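Local atomic coordinates of nuclear receptor corepressor 2 (PDB entry 4A69), a protein that probably acts as a transcriptional corepressor for nuclear receptors, its Myb-like (SANT) region sharing an inositol tetrakisphosphate with a partner protein, consistent with recruitment of a histone deacetylase. Residues C[23-26]-C[27-31]; C[63-66]-C[67-70]; C[79-82]-C[83-87]. All coordinates share one frame; numbering follows the deposited sequence.

Interaction 1: C[23-26]-C[27-31]; sequences FINM and NGLMA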
loop_
_atom_site.group_PDB
_atom_site.type_symbol
_atom_site.label_atom_id
_atom_site.label_comp_id
_atom_site.label_asym_id
_atom_site.label_seq_id
_atom_site.Cartn_x
_atom_site.Cartn_y
_atom_site.Cartn_z
ATOM N N PHE C 23 9.792 26.626 -1.362
ATOM C CA PHE C 23 10.085 25.181 -1.387
ATOM C C PHE C 23 8.825 24.327 -1.579
ATOM O O PHE C 23 8.915 23.205 -2.112
ATOM C CB PHE C 23 10.902 24.712 -0.165
ATOM C CG PHE C 23 12.202 25.453 0.026
ATOM C CD1 PHE C 23 13.102 25.614 -1.031
ATOM C CD2 PHE C 23 12.522 26.007 1.261
ATOM C CE1 PHE C 23 14.292 26.304 -0.849
ATOM C CE2 PHE C 23 13.711 26.702 1.448
ATOM C CZ PHE C 23 14.593 26.854 0.391
ATOM N N ILE C 24 7.673 24.847 -1.133
ATOM C CA ILE C 24 6.357 24.244 -1.422
ATOM C C ILE C 24 5.390 25.308 -1.973
ATOM O O ILE C 24 5.177 26.335 -1.333
ATOM C CB ILE C 24 5.693 23.577 -0.188
ATOM C CG1 ILE C 24 6.655 22.627 0.542
ATOM C CG2 ILE C 24 4.441 22.808 -0.620
ATOM C CD1 ILE C 24 6.059 21.989 1.785
ATOM N N ASN C 25 4.811 25.047 -3.151
ATOM C CA ASN C 25 3.809 25.929 -3.761
ATOM C C ASN C 25 2.485 25.982 -2.994
ATOM O O ASN C 25 2.248 25.159 -2.104
ATOM C CB ASN C 25 3.542 25.510 -5.212
ATOM C CG ASN C 25 4.721 25.784 -6.124
ATOM O OD1 ASN C 25 5.843 26.010 -5.664
ATOM N ND2 ASN C 25 4.474 25.768 -7.430
ATOM N N MET C 26 1.629 26.952 -3.349
ATOM C CA MET C 26 0.269 27.041 -2.811
ATOM C C MET C 26 -0.488 25.727 -2.938
ATOM O O MET C 26 -1.188 25.329 -2.018
ATOM C CB MET C 26 -0.533 28.117 -3.542
ATOM C CG MET C 26 -0.576 29.455 -2.851
ATOM S SD MET C 26 -1.847 29.546 -1.586
ATOM C CE MET C 26 -3.241 30.068 -2.565
ATOM N N ASN C 27 -0.356 25.071 -4.085
ATOM C CA ASN C 27 -1.109 23.837 -4.363
ATOM C C ASN C 27 -0.425 22.564 -3.859
ATOM O O ASN C 27 -0.895 21.473 -4.133
ATOM C CB ASN C 27 -1.420 23.720 -5.867
ATOM C CG ASN C 27 -0.184 23.456 -6.695
ATOM O OD1 ASN C 27 0.928 23.450 -6.176
ATOM N ND2 ASN C 27 -0.366 23.253 -7.990
ATOM N N GLY C 28 0.679 22.710 -3.123
ATOM C CA GLY C 28 1.394 21.568 -2.549
ATOM C C GLY C 28 2.497 20.982 -3.413
ATOM O O GLY C 28 3.178 20.047 -2.999
ATOM N N LEU C 29 2.697 21.518 -4.612
ATOM C CA LEU C 29 3.820 21.063 -5.416
ATOM C C LEU C 29 5.119 21.411 -4.677
ATOM O O LEU C 29 5.329 22.557 -4.300
ATOM C CB LEU C 29 3.788 21.683 -6.816
ATOM C CG LEU C 29 5.043 21.571 -7.696
ATOM C CD1 LEU C 29 5.438 20.122 -7.914
ATOM C CD2 LEU C 29 4.817 22.260 -9.042
ATOM N N MET C 30 5.956 20.408 -4.433
ATOM C CA MET C 30 7.230 20.627 -3.743
ATOM C C MET C 30 8.304 20.968 -4.746
ATOM O O MET C 30 8.689 20.119 -5.559
ATOM C CB MET C 30 7.674 19.384 -2.968
ATOM C CG MET C 30 6.816 19.075 -1.769
ATOM S SD MET C 30 7.488 17.701 -0.825
ATOM C CE MET C 30 6.139 17.499 0.333
ATOM N N ALA C 31 8.785 22.206 -4.691
ATOM C CA ALA C 31 9.894 22.622 -5.534
ATOM C C ALA C 31 11.203 21.966 -5.093
ATOM O O ALA C 31 12.049 21.649 -5.928
ATOM C CB ALA C 31 10.025 24.134 -5.524
#

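Interaction 2: C[63-66]-C[67-70]; sequences KNFG and LIAS. With I0P (D-myo inositol 1,4,5,6 tetrakisphosphate), chain Q.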
loop_
_atom_site.group_PDB
_atom_site.type_symbol
_atom_site.label_atom_id
_atom_site.label_comp_id
_atom_site.label_asym_id
_atom_site.label_seq_id
_atom_site.Cartn_x
_atom_site.Cartn_y
_atom_site.Cartn_z
ATOM N N LYS C 63 5.652 0.968 23.636
ATOM C CA LYS C 63 4.947 1.392 22.411
ATOM C C LYS C 63 3.562 2.006 22.672
ATOM O O LYS C 63 2.746 2.141 21.762
ATOM C CB LYS C 63 4.853 0.240 21.400
ATOM C CG LYS C 63 6.203 -0.365 21.042
ATOM C CD LYS C 63 6.070 -1.550 20.108
ATOM C CE LYS C 63 7.438 -2.062 19.708
ATOM N NZ LYS C 63 7.350 -3.145 18.693
ATOM N N ASN C 64 3.299 2.374 23.921
ATOM C CA ASN C 64 2.110 3.159 24.230
ATOM C C ASN C 64 2.453 4.643 24.072
ATOM O O ASN C 64 2.669 5.366 25.049
ATOM C CB ASN C 64 1.591 2.842 25.629
ATOM C CG ASN C 64 0.205 3.395 25.874
ATOM O OD1 ASN C 64 -0.194 4.406 25.291
ATOM N ND2 ASN C 64 -0.536 2.740 26.748
ATOM N N PHE C 65 2.516 5.074 22.819
ATOM C CA PHE C 65 2.986 6.406 22.476
ATOM C C PHE C 65 1.973 7.469 22.870
ATOM O O PHE C 65 2.346 8.609 23.099
ATOM C CB PHE C 65 3.349 6.492 20.990
ATOM C CG PHE C 65 4.460 5.556 20.571
ATOM C CD1 PHE C 65 5.784 5.803 20.946
ATOM C CD2 PHE C 65 4.188 4.441 19.791
ATOM C CE1 PHE C 65 6.807 4.951 20.558
ATOM C CE2 PHE C 65 5.210 3.583 19.394
ATOM C CZ PHE C 65 6.523 3.842 19.779
ATOM N N GLY C 66 0.703 7.082 22.964
ATOM C CA GLY C 66 -0.339 7.951 23.518
ATOM C C GLY C 66 0.016 8.339 24.942
ATOM O O GLY C 66 0.053 9.526 25.286
ATOM N N LEU C 67 0.302 7.333 25.771
ATOM C CA LEU C 67 0.711 7.581 27.157
ATOM C C LEU C 67 2.020 8.369 27.240
ATOM O O LEU C 67 2.123 9.326 28.004
ATOM C CB LEU C 67 0.807 6.264 27.937
ATOM C CG LEU C 67 0.846 6.271 29.469
ATOM C CD1 LEU C 67 -0.030 7.357 30.070
ATOM C CD2 LEU C 67 0.410 4.909 29.984
ATOM N N ILE C 68 3.016 7.984 26.445
ATOM C CA ILE C 68 4.304 8.673 26.471
ATOM C C ILE C 68 4.135 10.159 26.142
ATOM O O ILE C 68 4.595 11.025 26.901
ATOM C CB ILE C 68 5.345 8.002 25.547
ATOM C CG1 ILE C 68 5.709 6.613 26.074
ATOM C CG2 ILE C 68 6.599 8.862 25.418
ATOM C CD1 ILE C 68 6.309 5.692 25.031
ATOM N N ALA C 69 3.460 10.452 25.027
ATOM C CA ALA C 69 3.238 11.839 24.608
ATOM C C ALA C 69 2.560 12.679 25.692
ATOM O O ALA C 69 2.848 13.864 25.832
ATOM C CB ALA C 69 2.432 11.891 23.322
ATOM N N SER C 70 1.662 12.057 26.453
ATOM C CA SER C 70 0.938 12.755 27.519
ATOM C C SER C 70 1.855 13.341 28.596
ATOM O O SER C 70 1.515 14.345 29.216
ATOM C CB SER C 70 -0.117 11.838 28.145
ATOM O OG SER C 70 0.474 10.830 28.950
HETATM O O21 I0P Q . 13.991 -6.795 12.319
HETATM P P1 I0P Q . 13.495 -6.481 13.713
HETATM O O41 I0P Q . 14.053 -5.220 14.346
HETATM O O31 I0P Q . 13.480 -7.642 14.664
HETATM O O11 I0P Q . 11.936 -6.122 13.449
HETATM C C1 I0P Q . 11.071 -5.774 14.528
HETATM C C6 I0P Q . 10.137 -4.627 14.143
HETATM O O16 I0P Q . 10.948 -3.516 13.801
HETATM P P6 I0P Q . 10.840 -2.789 12.376
HETATM O O46 I0P Q . 9.418 -2.260 12.336
HETATM O O26 I0P Q . 11.057 -3.845 11.340
HETATM O O36 I0P Q . 11.880 -1.707 12.429
HETATM C C5 I0P Q . 9.200 -4.278 15.302
HETATM O O15 I0P Q . 8.314 -3.222 14.926
HETATM P P5 I0P Q . 8.346 -1.714 15.460
HETATM O O45 I0P Q . 7.060 -1.564 16.244
HETATM O O35 I0P Q . 9.598 -1.562 16.301
HETATM O O25 I0P Q . 8.391 -0.945 14.173
HETATM C C2 I0P Q . 10.293 -7.019 14.927
HETATM O O12 I0P Q . 9.615 -7.535 13.767
HETATM C C3 I0P Q . 9.314 -6.691 16.047
HETATM O O13 I0P Q . 8.522 -7.844 16.288
HETATM C C4 I0P Q . 8.388 -5.518 15.703
HETATM O O14 I0P Q . 7.586 -5.237 16.844
HETATM P P4 I0P Q . 6.146 -5.880 17.106
HETATM O O24 I0P Q . 5.483 -5.903 15.750
HETATM O O44 I0P Q . 6.383 -7.282 17.622
HETATM O O34 I0P Q . 5.570 -4.954 18.156
#

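Interaction 3: C[79-82]-C[83-87]; sequences ECVL and YYYLT. With I0P (D-myo inositol 1,4,5,6 tetrakisphosphate), chain Q.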
loop_
_atom_site.group_PDB
_atom_site.type_symbol
_atom_site.label_atom_id
_atom_site.label_comp_id
_atom_site.label_asym_id
_atom_site.label_seq_id
_atom_site.Cartn_x
_atom_site.Cartn_y
_atom_site.Cartn_z
ATOM N N GLU C 79 5.307 12.892 17.014
ATOM C CA GLU C 79 6.730 13.181 17.235
ATOM C C GLU C 79 7.384 12.038 18.010
ATOM O O GLU C 79 8.510 11.652 17.709
ATOM C CB GLU C 79 6.921 14.535 17.933
ATOM C CG GLU C 79 6.453 15.712 17.083
ATOM C CD GLU C 79 6.475 17.036 17.821
ATOM O OE1 GLU C 79 5.850 17.131 18.901
ATOM O OE2 GLU C 79 7.107 17.991 17.311
ATOM N N CYS C 80 6.657 11.485 18.982
ATOM C CA CYS C 80 7.104 10.305 19.730
ATOM C C CYS C 80 7.342 9.092 18.827
ATOM O O CYS C 80 8.372 8.424 18.958
ATOM C CB CYS C 80 6.108 9.937 20.826
ATOM S SG CYS C 80 6.098 11.115 22.188
ATOM N N VAL C 81 6.383 8.794 17.940
ATOM C CA VAL C 81 6.574 7.748 16.917
ATOM C C VAL C 81 7.846 8.040 16.106
ATOM O O VAL C 81 8.680 7.157 15.939
ATOM C CB VAL C 81 5.353 7.577 15.960
ATOM C CG1 VAL C 81 5.657 6.591 14.834
ATOM C CG2 VAL C 81 4.108 7.126 16.703
ATOM N N LEU C 82 7.985 9.262 15.595
ATOM C CA LEU C 82 9.152 9.606 14.790
ATOM C C LEU C 82 10.480 9.432 15.556
ATOM O O LEU C 82 11.449 8.895 15.017
ATOM C CB LEU C 82 9.037 11.016 14.228
ATOM C CG LEU C 82 10.186 11.483 13.328
ATOM C CD1 LEU C 82 10.308 10.667 12.048
ATOM C CD2 LEU C 82 10.082 12.969 13.024
ATOM N N TYR C 83 10.509 9.886 16.805
ATOM C CA TYR C 83 11.699 9.759 17.655
ATOM C C TYR C 83 12.068 8.290 17.854
ATOM O O TYR C 83 13.234 7.920 17.709
ATOM C CB TYR C 83 11.475 10.458 19.003
ATOM C CG TYR C 83 12.614 10.300 19.994
ATOM C CD1 TYR C 83 13.786 11.058 19.870
ATOM C CD2 TYR C 83 12.517 9.400 21.057
ATOM C CE1 TYR C 83 14.833 10.911 20.772
ATOM C CE2 TYR C 83 13.556 9.251 21.965
ATOM C CZ TYR C 83 14.709 10.008 21.818
ATOM O OH TYR C 83 15.741 9.863 22.716
ATOM N N TYR C 84 11.068 7.461 18.149
ATOM C CA TYR C 84 11.258 6.022 18.320
ATOM C C TYR C 84 11.988 5.393 17.136
ATOM O O TYR C 84 12.958 4.656 17.326
ATOM C CB TYR C 84 9.915 5.328 18.544
ATOM C CG TYR C 84 9.949 3.819 18.506
ATOM C CD1 TYR C 84 10.394 3.089 19.609
ATOM C CD2 TYR C 84 9.468 3.111 17.396
ATOM C CE1 TYR C 84 10.415 1.715 19.593
ATOM C CE2 TYR C 84 9.478 1.714 17.378
ATOM C CZ TYR C 84 9.959 1.027 18.482
ATOM O OH TYR C 84 9.979 -0.348 18.514
ATOM N N TYR C 85 11.540 5.700 15.917
ATOM C CA TYR C 85 12.190 5.137 14.732
ATOM C C TYR C 85 13.555 5.747 14.422
ATOM O O TYR C 85 14.430 5.063 13.909
ATOM C CB TYR C 85 11.274 5.221 13.522
ATOM C CG TYR C 85 10.183 4.183 13.550
ATOM C CD1 TYR C 85 10.466 2.844 13.270
ATOM C CD2 TYR C 85 8.875 4.529 13.880
ATOM C CE1 TYR C 85 9.471 1.875 13.310
ATOM C CE2 TYR C 85 7.868 3.574 13.914
ATOM C CZ TYR C 85 8.174 2.251 13.619
ATOM O OH TYR C 85 7.191 1.295 13.660
ATOM N N LEU C 86 13.730 7.031 14.729
ATOM C CA LEU C 86 15.006 7.717 14.479
ATOM C C LEU C 86 16.139 7.251 15.423
ATOM O O LEU C 86 17.317 7.331 15.073
ATOM C CB LEU C 86 14.818 9.241 14.511
ATOM C CG LEU C 86 14.187 9.870 13.251
ATOM C CD1 LEU C 86 13.838 11.334 13.475
ATOM C CD2 LEU C 86 15.074 9.725 12.022
ATOM N N THR C 87 15.767 6.703 16.576
ATOM C CA THR C 87 16.725 6.355 17.617
ATOM C C THR C 87 16.854 4.875 17.994
ATOM O O THR C 87 17.888 4.482 18.533
ATOM C CB THR C 87 16.438 7.147 18.903
ATOM O OG1 THR C 87 15.132 6.809 19.388
ATOM C CG2 THR C 87 16.512 8.639 18.628
HETATM O O21 I0P Q . 13.991 -6.795 12.319
HETATM P P1 I0P Q . 13.495 -6.481 13.713
HETATM O O41 I0P Q . 14.053 -5.220 14.346
HETATM O O31 I0P Q . 13.480 -7.642 14.664
HETATM O O11 I0P Q . 11.936 -6.122 13.449
HETATM C C1 I0P Q . 11.071 -5.774 14.528
HETATM C C6 I0P Q . 10.137 -4.627 14.143
HETATM O O16 I0P Q . 10.948 -3.516 13.801
HETATM P P6 I0P Q . 10.840 -2.789 12.376
HETATM O O46 I0P Q . 9.418 -2.260 12.336
HETATM O O26 I0P Q . 11.057 -3.845 11.340
HETATM O O36 I0P Q . 11.880 -1.707 12.429
HETATM C C5 I0P Q . 9.200 -4.278 15.302
HETATM O O15 I0P Q . 8.314 -3.222 14.926
HETATM P P5 I0P Q . 8.346 -1.714 15.460
HETATM O O45 I0P Q . 7.060 -1.564 16.244
HETATM O O35 I0P Q . 9.598 -1.562 16.301
HETATM O O25 I0P Q . 8.391 -0.945 14.173
HETATM C C2 I0P Q . 10.293 -7.019 14.927
HETATM O O12 I0P Q . 9.615 -7.535 13.767
HETATM C C3 I0P Q . 9.314 -6.691 16.047
HETATM O O13 I0P Q . 8.522 -7.844 16.288
HETATM C C4 I0P Q . 8.388 -5.518 15.703
HETATM O O14 I0P Q . 7.586 -5.237 16.844
HETATM P P4 I0P Q . 6.146 -5.880 17.106
HETATM O O24 I0P Q . 5.483 -5.903 15.750
HETATM O O44 I0P Q . 6.383 -7.282 17.622
HETATM O O34 I0P Q . 5.570 -4.954 18.156
#

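Interaction 1: C[23-26]-C[27-31]
N25 and L29 lie side by side across a tight reversal of the chain, pointing the same way, with N25 ND2 3.9 Å from L29 CD2. The amide of N25 stays beside its own backbone N (chi1 -69°), while L29 CG swings anti to its N (chi1 167°), and these two settings lay amide and isobutyl group alongside each other. On the opposite side of the hairpin-like reversal, I24 meets M30, CG1 to CG at 4.2 Å; this pair forms a single backbone bridge. The backbones of N25 and L29 are joined by a nearly straight bond, N25 N to L29 O (2.8 Å), lying in the carbonyl plane, and a weak one from A31 N to F23 O closes the open end. The bend itself is a type I turn from N25 to G28, with G28 N reaching N25 O at 3.1 Å. N27 adds an Asx turn, its OD1 taking the N-H of L29 (3.1 Å) from above the amide plane. G28 has a positive phi (91°) that suits glycine. G28 and M30 form backbone hydrogen bonds with the partner protein, while I24 and M30 rest on V36 of helix 33-42, which follows in the chain.

Interaction 2: C[63-66]-C[67-70]
N64 grips the start of the helix with both of its oxygens: side-chain OD1 accepts from L67 N at 3.0 Å, and backbone O accepts from I68 N at 3.0 Å, while the same residue sits at the centre of an inverse gamma turn. The N-cap bond is fairly straight (163°), yet its donor stands well above the amide plane of N64. CG of N64 is anti to its backbone N (chi1 -167°), which swings the amide back over the first turn, where OD1 also rests 3.4 Å from L67 CB. Behind the cap the helical ladder continues from A69 N to F65 O and from S70 N to G66 O. This is the short middle helix, 65-70, of the Myb-like fold, and its inner side is formed by F65 and I68. Their side chains run alongside each other, CD1 to CD1 at 4.1 Å. I68 packs on F54 and F58 of helix 48-60, and the ring of F65 meets Y84 edge-to-face; K63 CA covers one face of the F65 ring, offset toward the rim. K63 itself turns away from the helix, its chain extended beyond CG, and delivers NZ to two phosphates of the inositol ligand. K63 NZ donates to O34 of the 4-phosphate at 2.6 Å and to O45 of the 5-phosphate at 2.9 Å. An alanine in place of K63 would remove the ammonium that bridges these neighbouring phosphates and would probably leave O34 and O45 without this donor and their charge less well balanced. Y84, Y85 and K88 hold the ligand too, together with residues of the partner protein.

Interaction 3: C[79-82]-C[83-87]
Helix 77-87, the last helix of the Myb-like fold, brings V81 and L82 against Y85 and L86 one turn on, and its C-terminal part forms part of the inositol phosphate site. V81 and Y85 run alongside each other: V81 CG1 lies in the plane of the Y85 ring, at its edge, 3.9 Å from CE2. L82 and L86 meet at an angle, with L86 CD1 3.7 Å from L82 CG. The ordinary ladder of helix bonds joins Y83, Y84, Y85 and L86 to the carbonyls four residues back. At T87 the backbone bond to Y83 O is weak, and OG1 adds a second one to the same oxygen, 2.8 Å away and from above the carbonyl plane, with T87 CG2 set over the rim of one face of the Y83 ring. Y83 also stacks on W46 and meets F54 edge-to-face.

Y84 and Y85 leave the backbone by different routes, CG anti to N in Y84 (chi1 170°) but beside N in Y85 (chi1 -76°), yet both hydroxyls reach the same phosphate. The edge of Y84 looks onto its neighbour, with Y84 CD2 3.8 Å above the centre of the Y85 ring. Y84 OH donates to ligand O35 at 2.6 Å and Y85 OH to ligand O25 at 2.6 Å. Two neutral donors thus hold separate oxygens of the same 5-phosphate, which should restrict its rotation; K88 and residues of the partner protein also bind the ligand, while balancing the charge of this phosphate probably falls in part to K63.

How the interactions relate
From the N terminus the three contacts follow one another in series; none nests in or crosses another, and each is a local fold of the chain. Interaction 1 closes the reversal of 23-31 ahead of helix 33-42, away from the ligand, its centre about 33 Å from that of interaction 2, on opposite sides of the chain's centre. Interaction 2 takes in the whole of helix 65-70 and the residues just before it, interaction 3 most of helix 77-87, consecutive helices of the Myb-like region. They touch directly, where K63 CE approaches Y84 OH and both I68 and A69 lie against the sulfur of C80. Both reach the same inositol tetrakisphosphate, which ties them to the partner protein.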